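Local structure of uncharacterized protein (Capnocytophaga ochracea, 4W9R) at residues K274-T286 with N307-E321. The protein is of unknown function but is probably an esterase of the alpha/beta-hydrolase type, with an added C-terminal array of helices. Numbering follows the deposited sequence.
Sequences KVPILNDVMATYT and NGYLKTAMPNFFLAE
In the C-terminal all-helical array, Tyr285 of helix 278-286 and Phe318 of helix 314-321 bring their rings nearly parallel, planes 16° apart but slid so that they barely overlap. Phe318 CE1 sits over one face of the tyrosine, toward its rim. Tyr285 CG lies anti to the backbone N (chi1 175°), which carries the ring across to Glu321; its OH donates to the syn lone pair of Glu321 OE1 at 2.5 Å, with ring and carboxylate almost coplanar. Arg356 bridges to the other oxygen, OE2, so both carboxylate oxygens have a partner. A phenylalanine here in place of Tyr285 would probably leave OE1 without this donor and the carboxylate freer to turn. The two helices run almost parallel, their axes 13.3 Å apart with helix 294-306 linking them in sequence, and long side chains span the distance between them. There Met314 CE meets Val281 CG1 tip to tip at 3.7 Å, while Met282 CE reaches Met314 SE at 4.0 Å, both methionines being selenomethionines. Near the start of helix 278-286, Tyr309 OH donates to Pro276 O (2.8 Å), tilted 35° from the carbonyl plane, and Pro276 CD packs on Asn307 CB.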
ATOM      1  N   LYS B 274      -9.878 -12.071  21.123  1.00 36.78           N
ATOM      2  CA  LYS B 274     -10.505 -10.785  20.855  1.00 29.89           C
ATOM      3  C   LYS B 274     -11.744 -10.580  21.714  1.00 35.97           C
ATOM      4  O   LYS B 274     -12.670 -11.389  21.685  1.00 49.76           O
ATOM      5  CB  LYS B 274     -10.874 -10.663  19.375  1.00 27.94           C
ATOM      6  CG  LYS B 274     -11.545  -9.342  19.020  1.00 33.53           C
ATOM      7  CD  LYS B 274     -11.929  -9.275  17.552  1.00 26.81           C
ATOM      8  CE  LYS B 274     -12.480  -7.902  17.196  1.00 30.13           C
ATOM      9  NZ  LYS B 274     -12.803  -7.780  15.749  1.00 24.29           N
ATOM     10  N   VAL B 275     -11.747  -9.498  22.485  1.00 37.85           N
ATOM     11  CA  VAL B 275     -12.935  -9.093  23.220  1.00 37.36           C
ATOM     12  C   VAL B 275     -14.034  -8.773  22.220  1.00 39.39           C
ATOM     13  O   VAL B 275     -13.822  -7.974  21.306  1.00 41.59           O
ATOM     14  CB  VAL B 275     -12.672  -7.868  24.113  1.00 32.61           C
ATOM     15  CG1 VAL B 275     -13.954  -7.434  24.810  1.00 32.58           C
ATOM     16  CG2 VAL B 275     -11.584  -8.175  25.128  1.00 28.60           C
ATOM     17  N   PRO B 276     -15.204  -9.410  22.375  1.00 37.80           N
ATOM     18  CA  PRO B 276     -16.306  -9.210  21.429  1.00 35.88           C
ATOM     19  C   PRO B 276     -16.728  -7.749  21.343  1.00 40.48           C
ATOM     20  O   PRO B 276     -16.968  -7.106  22.365  1.00 43.06           O
ATOM     21  CB  PRO B 276     -17.430 -10.071  22.011  1.00 40.34           C
ATOM     22  CG  PRO B 276     -16.728 -11.108  22.819  1.00 38.55           C
ATOM     23  CD  PRO B 276     -15.530 -10.418  23.399  1.00 36.34           C
ATOM     24  N   ILE B 277     -16.810  -7.238  20.120  1.00 35.08           N
ATOM     25  CA  ILE B 277     -17.198  -5.855  19.890  1.00 30.21           C
ATOM     26  C   ILE B 277     -18.716  -5.712  19.901  1.00 37.30           C
ATOM     27  O   ILE B 277     -19.436  -6.632  19.510  1.00 39.86           O
ATOM     28  CB  ILE B 277     -16.630  -5.326  18.564  1.00 34.97           C
ATOM     29  CG1 ILE B 277     -17.051  -6.229  17.404  1.00 36.02           C
ATOM     30  CG2 ILE B 277     -15.113  -5.242  18.640  1.00 22.60           C
ATOM     31  CD1 ILE B 277     -16.537  -5.770  16.058  1.00 36.67           C
ATOM     32  N   LEU B 278     -19.189  -4.558  20.365  1.00 37.69           N
ATOM     33  CA  LEU B 278     -20.617  -4.291  20.503  1.00 32.05           C
ATOM     34  C   LEU B 278     -21.392  -4.552  19.212  1.00 34.17           C
ATOM     35  O   LEU B 278     -22.533  -5.009  19.248  1.00 44.65           O
ATOM     36  CB  LEU B 278     -20.838  -2.848  20.957  1.00 29.77           C
ATOM     37  CG  LEU B 278     -22.260  -2.492  21.392  1.00 36.47           C
ATOM     38  CD1 LEU B 278     -22.692  -3.372  22.556  1.00 30.51           C
ATOM     39  CD2 LEU B 278     -22.355  -1.020  21.758  1.00 29.54           C
ATOM     40  N   ASN B 279     -20.761  -4.264  18.079  1.00 35.92           N
ATOM     41  CA  ASN B 279     -21.364  -4.514  16.775  1.00 39.09           C
ATOM     42  C   ASN B 279     -21.673  -5.993  16.564  1.00 42.96           C
ATOM     43  O   ASN B 279     -22.764  -6.352  16.115  1.00 35.28           O
ATOM     44  CB  ASN B 279     -20.441  -4.007  15.664  1.00 47.83           C
ATOM     45  CG  ASN B 279     -20.952  -4.346  14.276  1.00 61.13           C
ATOM     46  OD1 ASN B 279     -21.772  -3.624  13.710  1.00 74.81           O
ATOM     47  ND2 ASN B 279     -20.460  -5.448  13.715  1.00 45.36           N
ATOM     48  N   ASP B 280     -20.712  -6.849  16.900  1.00 37.34           N
ATOM     49  CA  ASP B 280     -20.868  -8.288  16.726  1.00 38.27           C
ATOM     50  C   ASP B 280     -21.877  -8.871  17.711  1.00 44.75           C
ATOM     51  O   ASP B 280     -22.606  -9.808  17.384  1.00 45.26           O
ATOM     52  CB  ASP B 280     -19.518  -8.990  16.879  1.00 43.95           C
ATOM     53  CG  ASP B 280     -18.615  -8.785  15.678  1.00 45.49           C
ATOM     54  OD1 ASP B 280     -18.948  -7.938  14.821  1.00 44.71           O
ATOM     55  OD2 ASP B 280     -17.572  -9.466  15.594  1.00 53.84           O
ATOM     56  N   VAL B 281     -21.913  -8.318  18.918  1.00 39.12           N
ATOM     57  CA  VAL B 281     -22.852  -8.779  19.933  1.00 37.27           C
ATOM     58  C   VAL B 281     -24.285  -8.428  19.548  1.00 35.32           C
ATOM     59  O   VAL B 281     -25.178  -9.273  19.606  1.00 35.93           O
ATOM     60  CB  VAL B 281     -22.533  -8.180  21.315  1.00 32.85           C
ATOM     61  CG1 VAL B 281     -23.604  -8.568  22.323  1.00 30.59           C
ATOM     62  CG2 VAL B 281     -21.161  -8.637  21.785  1.00 26.00           C
HETATM   63  N   MSE B 282     -24.497  -7.179  19.143  1.00 35.01           N
HETATM   64  CA  MSE B 282     -25.826  -6.713  18.762  1.00 33.88           C
HETATM   65  C   MSE B 282     -26.339  -7.412  17.509  1.00 38.77           C
HETATM   66  O   MSE B 282     -27.540  -7.643  17.369  1.00 44.27           O
HETATM   67  CB  MSE B 282     -25.819  -5.198  18.554  1.00 33.22           C
HETATM   68  CG  MSE B 282     -25.664  -4.412  19.843  1.00 49.31           C
HETATM   69 SE   MSE B 282     -26.967  -4.965  21.186  1.00 75.01          SE
HETATM   70  CE  MSE B 282     -26.395  -3.823  22.659  1.00 92.05           C
ATOM     71  N   ALA B 283     -25.429  -7.748  16.602  1.00 35.04           N
ATOM     72  CA  ALA B 283     -25.794  -8.483  15.398  1.00 35.58           C
ATOM     73  C   ALA B 283     -26.314  -9.863  15.772  1.00 42.96           C
ATOM     74  O   ALA B 283     -27.276 -10.359  15.186  1.00 50.53           O
ATOM     75  CB  ALA B 283     -24.608  -8.596  14.457  1.00 34.52           C
ATOM     76  N   THR B 284     -25.673 -10.475  16.762  1.00 32.76           N
ATOM     77  CA  THR B 284     -26.081 -11.784  17.247  1.00 35.08           C
ATOM     78  C   THR B 284     -27.433 -11.692  17.944  1.00 43.72           C
ATOM     79  O   THR B 284     -28.307 -12.536  17.745  1.00 47.81           O
ATOM     80  CB  THR B 284     -25.039 -12.373  18.216  1.00 38.51           C
ATOM     81  OG1 THR B 284     -23.745 -12.356  17.600  1.00 38.08           O
ATOM     82  CG2 THR B 284     -25.402 -13.802  18.592  1.00 32.10           C
ATOM     83  N   TYR B 285     -27.596 -10.647  18.750  1.00 38.92           N
ATOM     84  CA  TYR B 285     -28.822 -10.426  19.510  1.00 33.36           C
ATOM     85  C   TYR B 285     -30.018 -10.163  18.597  1.00 41.46           C
ATOM     86  O   TYR B 285     -31.110 -10.683  18.828  1.00 52.80           O
ATOM     87  CB  TYR B 285     -28.628  -9.260  20.482  1.00 31.64           C
ATOM     88  CG  TYR B 285     -29.870  -8.846  21.240  1.00 29.33           C
ATOM     89  CD1 TYR B 285     -30.361  -9.620  22.284  1.00 34.59           C
ATOM     90  CD2 TYR B 285     -30.538  -7.671  20.926  1.00 21.55           C
ATOM     91  CE1 TYR B 285     -31.491  -9.239  22.985  1.00 32.76           C
ATOM     92  CE2 TYR B 285     -31.668  -7.282  21.621  1.00 30.96           C
ATOM     93  CZ  TYR B 285     -32.139  -8.069  22.649  1.00 34.87           C
ATOM     94  OH  TYR B 285     -33.263  -7.684  23.343  1.00 41.03           O
ATOM     95  N   THR B 286     -29.804  -9.357  17.562  1.00 38.36           N
ATOM     96  CA  THR B 286     -30.862  -9.023  16.615  1.00 35.62           C
ATOM     97  C   THR B 286     -31.315 -10.260  15.841  1.00 38.83           C
ATOM     98  O   THR B 286     -32.509 -10.459  15.613  1.00 40.00           O
ATOM     99  CB  THR B 286     -30.404  -7.935  15.622  1.00 33.29           C
ATOM    100  OG1 THR B 286     -29.996  -6.768  16.345  1.00 42.44           O
ATOM    101  CG2 THR B 286     -31.531  -7.562  14.673  1.00 31.06           C
ATOM    102  N   ASN B 307     -16.666 -12.276  28.916  1.00 51.00           N
ATOM    103  CA  ASN B 307     -15.694 -11.359  28.332  1.00 50.42           C
ATOM    104  C   ASN B 307     -16.166  -9.909  28.207  1.00 46.26           C
ATOM    105  O   ASN B 307     -16.929  -9.564  27.306  1.00 53.99           O
ATOM    106  CB  ASN B 307     -15.294 -11.866  26.942  1.00 51.81           C
ATOM    107  CG  ASN B 307     -15.223 -13.384  26.869  1.00 48.92           C
ATOM    108  OD1 ASN B 307     -14.167 -13.978  27.089  1.00 59.54           O
ATOM    109  ND2 ASN B 307     -16.347 -14.016  26.552  1.00 36.04           N
ATOM    110  N   GLY B 308     -15.657  -9.060  29.095  1.00 53.25           N
ATOM    111  CA  GLY B 308     -15.661  -7.617  28.931  1.00 43.97           C
ATOM    112  C   GLY B 308     -16.894  -6.848  29.375  1.00 42.72           C
ATOM    113  O   GLY B 308     -16.805  -5.662  29.690  1.00 58.54           O
ATOM    114  N   TYR B 309     -18.047  -7.509  29.401  1.00 38.79           N
ATOM    115  CA  TYR B 309     -19.309  -6.832  29.710  1.00 41.65           C
ATOM    116  C   TYR B 309     -19.821  -6.994  31.146  1.00 47.33           C
ATOM    117  O   TYR B 309     -20.919  -6.531  31.463  1.00 47.48           O
ATOM    118  CB  TYR B 309     -20.380  -7.270  28.714  1.00 38.80           C
ATOM    119  CG  TYR B 309     -20.044  -6.850  27.302  1.00 32.43           C
ATOM    120  CD1 TYR B 309     -19.435  -7.734  26.420  1.00 35.75           C
ATOM    121  CD2 TYR B 309     -20.307  -5.560  26.858  1.00 35.00           C
ATOM    122  CE1 TYR B 309     -19.115  -7.350  25.130  1.00 45.73           C
ATOM    123  CE2 TYR B 309     -19.993  -5.168  25.571  1.00 36.77           C
ATOM    124  CZ  TYR B 309     -19.395  -6.067  24.711  1.00 44.17           C
ATOM    125  OH  TYR B 309     -19.078  -5.684  23.428  1.00 36.13           O
ATOM    126  N   LEU B 310     -19.051  -7.670  31.992  1.00 50.60           N
ATOM    127  CA  LEU B 310     -19.458  -7.954  33.373  1.00 48.11           C
ATOM    128  C   LEU B 310     -19.923  -6.717  34.148  1.00 43.74           C
ATOM    129  O   LEU B 310     -20.836  -6.796  34.972  1.00 41.97           O
ATOM    130  CB  LEU B 310     -18.307  -8.619  34.129  1.00 53.03           C
ATOM    131  CG  LEU B 310     -18.552  -8.927  35.607  1.00 51.17           C
ATOM    132  CD1 LEU B 310     -19.735  -9.871  35.770  1.00 47.55           C
ATOM    133  CD2 LEU B 310     -17.304  -9.504  36.256  1.00 49.52           C
ATOM    134  N   LYS B 311     -19.309  -5.576  33.860  1.00 51.63           N
ATOM    135  CA  LYS B 311     -19.581  -4.336  34.581  1.00 55.30           C
ATOM    136  C   LYS B 311     -20.725  -3.547  33.951  1.00 59.25           C
ATOM    137  O   LYS B 311     -20.999  -2.416  34.345  1.00 67.75           O
ATOM    138  CB  LYS B 311     -18.322  -3.472  34.660  1.00 67.59           C
ATOM    139  CG  LYS B 311     -17.227  -4.074  35.524  1.00 80.79           C
ATOM    140  CD  LYS B 311     -17.761  -4.432  36.903  1.00 86.63           C
ATOM    141  CE  LYS B 311     -16.706  -5.129  37.748  1.00 90.39           C
ATOM    142  NZ  LYS B 311     -17.246  -5.532  39.077  1.00 91.41           N
ATOM    143  N   THR B 312     -21.374  -4.141  32.956  1.00 53.75           N
ATOM    144  CA  THR B 312     -22.482  -3.496  32.260  1.00 49.30           C
ATOM    145  C   THR B 312     -23.791  -4.233  32.522  1.00 48.76           C
ATOM    146  O   THR B 312     -23.790  -5.404  32.893  1.00 50.51           O
ATOM    147  CB  THR B 312     -22.247  -3.428  30.741  1.00 43.12           C
ATOM    148  OG1 THR B 312     -22.321  -4.747  30.184  1.00 45.22           O
ATOM    149  CG2 THR B 312     -20.886  -2.820  30.437  1.00 35.71           C
ATOM    150  N   ALA B 313     -24.904  -3.525  32.364  1.00 41.16           N
ATOM    151  CA  ALA B 313     -26.229  -4.096  32.594  1.00 39.78           C
ATOM    152  C   ALA B 313     -26.626  -5.149  31.560  1.00 41.45           C
ATOM    153  O   ALA B 313     -27.627  -5.843  31.730  1.00 33.78           O
ATOM    154  CB  ALA B 313     -27.268  -2.987  32.624  1.00 24.44           C
HETATM  155  N   MSE B 314     -25.841  -5.269  30.493  1.00 46.18           N
HETATM  156  CA  MSE B 314     -26.209  -6.115  29.358  1.00 43.21           C
HETATM  157  C   MSE B 314     -26.386  -7.616  29.663  1.00 43.11           C
HETATM  158  O   MSE B 314     -27.386  -8.198  29.241  1.00 36.53           O
HETATM  159  CB  MSE B 314     -25.187  -5.948  28.230  1.00 31.74           C
HETATM  160  CG  MSE B 314     -25.664  -6.515  26.909  1.00 38.53           C
HETATM  161 SE   MSE B 314     -24.496  -6.056  25.427  0.65 56.12          SE
HETATM  162  CE  MSE B 314     -23.071  -7.314  25.796  1.00 32.85           C
ATOM    163  N   PRO B 315     -25.427  -8.251  30.372  1.00 39.98           N
ATOM    164  CA  PRO B 315     -25.581  -9.698  30.593  1.00 35.47           C
ATOM    165  C   PRO B 315     -26.873 -10.084  31.308  1.00 39.81           C
ATOM    166  O   PRO B 315     -27.532 -11.043  30.904  1.00 48.69           O
ATOM    167  CB  PRO B 315     -24.369 -10.048  31.461  1.00 37.39           C
ATOM    168  CG  PRO B 315     -23.358  -9.032  31.107  1.00 47.81           C
ATOM    169  CD  PRO B 315     -24.133  -7.769  30.890  1.00 45.61           C
ATOM    170  N   ASN B 316     -27.233  -9.346  32.352  1.00 33.39           N
ATOM    171  CA  ASN B 316     -28.445  -9.651  33.099  1.00 34.76           C
ATOM    172  C   ASN B 316     -29.702  -9.191  32.370  1.00 44.55           C
ATOM    173  O   ASN B 316     -30.790  -9.710  32.616  1.00 50.59           O
ATOM    174  CB  ASN B 316     -28.384  -9.028  34.493  1.00 34.85           C
ATOM    175  CG  ASN B 316     -27.475  -9.795  35.431  1.00 40.43           C
ATOM    176  OD1 ASN B 316     -27.391 -11.022  35.366  1.00 35.51           O
ATOM    177  ND2 ASN B 316     -26.783  -9.075  36.308  1.00 42.69           N
ATOM    178  N   PHE B 317     -29.557  -8.223  31.473  1.00 34.08           N
ATOM    179  CA  PHE B 317     -30.680  -7.800  30.646  1.00 27.23           C
ATOM    180  C   PHE B 317     -31.044  -8.902  29.658  1.00 36.60           C
ATOM    181  O   PHE B 317     -32.219  -9.204  29.458  1.00 39.41           O
ATOM    182  CB  PHE B 317     -30.358  -6.506  29.899  1.00 29.34           C
ATOM    183  CG  PHE B 317     -31.495  -5.995  29.057  1.00 36.56           C
ATOM    184  CD1 PHE B 317     -32.455  -5.159  29.600  1.00 28.86           C
ATOM    185  CD2 PHE B 317     -31.603  -6.353  27.721  1.00 42.72           C
ATOM    186  CE1 PHE B 317     -33.501  -4.687  28.827  1.00 36.63           C
ATOM    187  CE2 PHE B 317     -32.646  -5.883  26.944  1.00 33.64           C
ATOM    188  CZ  PHE B 317     -33.595  -5.050  27.497  1.00 32.32           C
ATOM    189  N   PHE B 318     -30.027  -9.493  29.037  1.00 37.31           N
ATOM    190  CA  PHE B 318     -30.230 -10.604  28.115  1.00 38.09           C
ATOM    191  C   PHE B 318     -30.836 -11.800  28.838  1.00 39.10           C
ATOM    192  O   PHE B 318     -31.752 -12.448  28.330  1.00 42.67           O
ATOM    193  CB  PHE B 318     -28.911 -11.014  27.451  1.00 34.16           C
ATOM    194  CG  PHE B 318     -28.434 -10.056  26.396  1.00 30.61           C
ATOM    195  CD1 PHE B 318     -29.269  -9.067  25.905  1.00 34.66           C
ATOM    196  CD2 PHE B 318     -27.148 -10.154  25.887  1.00 36.16           C
ATOM    197  CE1 PHE B 318     -28.829  -8.188  24.933  1.00 38.20           C
ATOM    198  CE2 PHE B 318     -26.703  -9.279  24.913  1.00 36.16           C
ATOM    199  CZ  PHE B 318     -27.545  -8.295  24.435  1.00 33.91           C
ATOM    200  N   LEU B 319     -30.319 -12.083  30.028  1.00 38.57           N
ATOM    201  CA  LEU B 319     -30.782 -13.215  30.819  1.00 35.32           C
ATOM    202  C   LEU B 319     -32.218 -13.008  31.296  1.00 37.44           C
ATOM    203  O   LEU B 319     -33.020 -13.942  31.290  1.00 44.69           O
ATOM    204  CB  LEU B 319     -29.854 -13.444  32.013  1.00 38.39           C
ATOM    205  CG  LEU B 319     -30.087 -14.708  32.840  1.00 38.20           C
ATOM    206  CD1 LEU B 319     -29.909 -15.956  31.986  1.00 25.55           C
ATOM    207  CD2 LEU B 319     -29.152 -14.735  34.037  1.00 27.76           C
ATOM    208  N   ALA B 320     -32.536 -11.784  31.708  1.00 40.10           N
ATOM    209  CA  ALA B 320     -33.883 -11.457  32.164  1.00 40.39           C
ATOM    210  C   ALA B 320     -34.896 -11.618  31.037  1.00 43.47           C
ATOM    211  O   ALA B 320     -36.002 -12.116  31.252  1.00 49.59           O
ATOM    212  CB  ALA B 320     -33.931 -10.043  32.721  1.00 34.96           C
ATOM    213  N   GLU B 321     -34.516 -11.194  29.834  1.00 36.73           N
ATOM    214  CA  GLU B 321     -35.377 -11.357  28.670  1.00 37.59           C
ATOM    215  C   GLU B 321     -35.582 -12.834  28.359  1.00 39.75           C
ATOM    216  O   GLU B 321     -36.670 -13.245  27.961  1.00 44.40           O
ATOM    217  CB  GLU B 321     -34.794 -10.637  27.452  1.00 27.98           C
ATOM    218  CG  GLU B 321     -35.113  -9.150  27.397  1.00 35.22           C
ATOM    219  CD  GLU B 321     -34.733  -8.516  26.069  1.00 50.17           C
ATOM    220  OE1 GLU B 321     -33.927  -9.116  25.325  1.00 42.64           O
ATOM    221  OE2 GLU B 321     -35.246  -7.418  25.765  1.00 54.81           O
TER